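Local coordinates for protein hookworm platelet inhibitor 1 (Ancylostoma caninum, PDB 4TPV) that inhibits platelet aggregation and adhesion as a secreted hookworm toxin, possibly by binding platelet integrins, at residues A110-D115 / K142-I148. Sequence-based numbering, arbitrary orientation.
Sequences ANMVWD and KGDGKTI
The six-membered ring of W114 is sandwiched between two backbone CH groups of the 142-148 loop. K142 CA sits 3.6 Å from the ring centroid on one face, and I148 CA lies 3.7 Å from it on the opposite face, almost exactly over the centre; both are CH-pi contacts. With CG anti to the backbone N (chi1 -151°), the indole reaches into the bend of the loop, where K146 CB meets its edge near the ring plane. K142 lays CB and CG along the CE3-CZ3 side of the ring, CG 3.5 Å from CZ3. Farther out, the K142 side chain crosses that of N111 at about a right angle, CD lying 3.4 Å from N111 OD1 and CE 3.9 Å from A110 CB, before the bend at chi4 and a salt bridge from NZ to E66. The loop follows strand 130-138 of the CAP domain and makes a type II beta turn from G143 to K146, its arms on opposite faces of the tryptophan ring at the C-terminal end of helix 107-113. I148 adds side-chain packing to its backbone contact: CG1 approaches W114 CZ3 at 3.7 Å, while CG2 meets V113 CG2. D115 N donates to I148 O (2.9 Å). A water donates to both D115 OD1, at 2.6 Å, and T147 O, bridging the two segments, whereas D115 OD2 accepts from the backbone N of E150.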
loop_
_atom_site.group_PDB
_atom_site.type_symbol
_atom_site.label_atom_id
_atom_site.label_comp_id
_atom_site.label_asym_id
_atom_site.label_seq_id
_atom_site.Cartn_x
_atom_site.Cartn_y
_atom_site.Cartn_z
ATOM N N ALA A 110 -3.095 5.883 5.383
ATOM C CA ALA A 110 -3.091 4.850 6.426
ATOM C C ALA A 110 -2.936 3.437 5.839
ATOM O O ALA A 110 -2.229 2.593 6.423
ATOM C CB ALA A 110 -4.367 4.956 7.269
ATOM N N ASN A 111 -3.580 3.162 4.709
ATOM C CA ASN A 111 -3.432 1.850 4.096
ATOM C C ASN A 111 -1.993 1.645 3.636
ATOM O O ASN A 111 -1.440 0.550 3.760
ATOM C CB ASN A 111 -4.384 1.674 2.904
ATOM C CG ASN A 111 -5.644 0.891 3.260
ATOM O OD1 ASN A 111 -5.600 -0.117 3.984
ATOM N ND2 ASN A 111 -6.781 1.339 2.718
ATOM N N MET A 112 -1.386 2.710 3.103
ATOM C CA MET A 112 -0.037 2.601 2.558
ATOM C C MET A 112 1.031 2.416 3.627
ATOM O O MET A 112 2.032 1.753 3.373
ATOM C CB MET A 112 0.317 3.824 1.695
ATOM C CG MET A 112 -0.487 3.924 0.416
ATOM S SD MET A 112 0.314 4.937 -0.851
ATOM C CE MET A 112 0.497 6.497 0.001
ATOM N N VAL A 113 0.823 2.972 4.822
ATOM C CA VAL A 113 1.851 2.881 5.873
ATOM C C VAL A 113 1.429 2.071 7.110
ATOM O O VAL A 113 2.155 2.040 8.116
ATOM C CB VAL A 113 2.325 4.292 6.300
ATOM C CG1 VAL A 113 2.897 5.035 5.085
ATOM C CG2 VAL A 113 1.195 5.088 7.003
ATOM N N TRP A 114 0.305 1.365 7.026
ATOM C CA TRP A 114 -0.086 0.467 8.122
ATOM C C TRP A 114 1.037 -0.552 8.352
ATOM O O TRP A 114 1.454 -1.223 7.401
ATOM C CB TRP A 114 -1.413 -0.243 7.798
ATOM C CG TRP A 114 -2.161 -0.560 9.052
ATOM C CD1 TRP A 114 -1.972 -1.639 9.873
ATOM C CD2 TRP A 114 -3.174 0.245 9.672
ATOM N NE1 TRP A 114 -2.826 -1.571 10.957
ATOM C CE2 TRP A 114 -3.574 -0.425 10.857
ATOM C CE3 TRP A 114 -3.803 1.450 9.330
ATOM C CZ2 TRP A 114 -4.561 0.080 11.713
ATOM C CZ3 TRP A 114 -4.793 1.960 10.186
ATOM C CH2 TRP A 114 -5.150 1.266 11.372
ATOM N N ASP A 115 1.539 -0.679 9.576
ATOM C CA ASP A 115 2.835 -1.330 9.699
ATOM C C ASP A 115 2.728 -2.827 9.377
ATOM O O ASP A 115 3.653 -3.399 8.791
ATOM C CB ASP A 115 3.509 -1.042 11.078
ATOM C CG ASP A 115 2.708 -1.493 12.281
ATOM O OD1 ASP A 115 1.584 -2.013 12.162
ATOM O OD2 ASP A 115 3.239 -1.300 13.390
ATOM N N LYS A 142 -6.675 -2.578 9.231
ATOM C CA LYS A 142 -7.020 -1.161 9.367
ATOM C C LYS A 142 -8.445 -0.961 9.909
ATOM O O LYS A 142 -9.366 -1.694 9.564
ATOM C CB LYS A 142 -6.857 -0.452 8.022
ATOM C CG LYS A 142 -7.334 1.015 7.952
ATOM C CD LYS A 142 -6.782 1.634 6.653
ATOM C CE LYS A 142 -7.534 2.899 6.191
ATOM N NZ LYS A 142 -8.909 2.599 5.665
ATOM N N GLY A 143 -8.621 0.037 10.765
ATOM C CA GLY A 143 -9.922 0.319 11.342
ATOM C C GLY A 143 -9.873 1.585 12.174
ATOM O O GLY A 143 -8.816 1.937 12.710
ATOM N N ASP A 144 -11.018 2.253 12.281
ATOM C CA ASP A 144 -11.148 3.468 13.089
ATOM C C ASP A 144 -10.657 3.207 14.504
ATOM O O ASP A 144 -11.060 2.232 15.145
ATOM C CB ASP A 144 -12.603 3.937 13.103
ATOM C CG ASP A 144 -12.781 5.310 13.714
ATOM O OD1 ASP A 144 -11.826 6.116 13.733
ATOM O OD2 ASP A 144 -13.917 5.591 14.158
ATOM N N GLY A 145 -9.786 4.101 14.983
ATOM C CA GLY A 145 -9.313 4.049 16.353
ATOM C C GLY A 145 -8.154 3.103 16.596
ATOM O O GLY A 145 -7.631 3.028 17.718
ATOM N N LYS A 146 -7.763 2.371 15.562
ATOM C CA LYS A 146 -6.673 1.410 15.703
ATOM C C LYS A 146 -5.328 2.076 15.436
ATOM O O LYS A 146 -5.240 3.099 14.749
ATOM C CB LYS A 146 -6.885 0.208 14.771
ATOM C CG LYS A 146 -8.195 -0.532 15.066
ATOM C CD LYS A 146 -8.406 -1.747 14.164
ATOM C CE LYS A 146 -7.427 -2.846 14.491
ATOM N NZ LYS A 146 -7.724 -4.085 13.709
ATOM N N THR A 147 -4.275 1.474 15.974
ATOM C CA THR A 147 -2.933 2.022 15.816
ATOM C C THR A 147 -2.370 1.676 14.437
ATOM O O THR A 147 -2.265 0.491 14.084
ATOM C CB THR A 147 -2.012 1.487 16.929
ATOM O OG1 THR A 147 -2.528 1.905 18.202
ATOM C CG2 THR A 147 -0.586 2.026 16.763
ATOM N N ILE A 148 -2.044 2.714 13.663
ATOM C CA ILE A 148 -1.476 2.557 12.320
ATOM C C ILE A 148 -0.094 1.918 12.378
ATOM O O ILE A 148 0.233 1.030 11.566
ATOM C CB ILE A 148 -1.366 3.915 11.582
ATOM C CG1 ILE A 148 -2.696 4.662 11.584
ATOM C CG2 ILE A 148 -0.862 3.699 10.136
ATOM C CD1 ILE A 148 -2.532 6.166 11.244
HETATM O O HOH W 1 -0.390 -1.619 13.872
#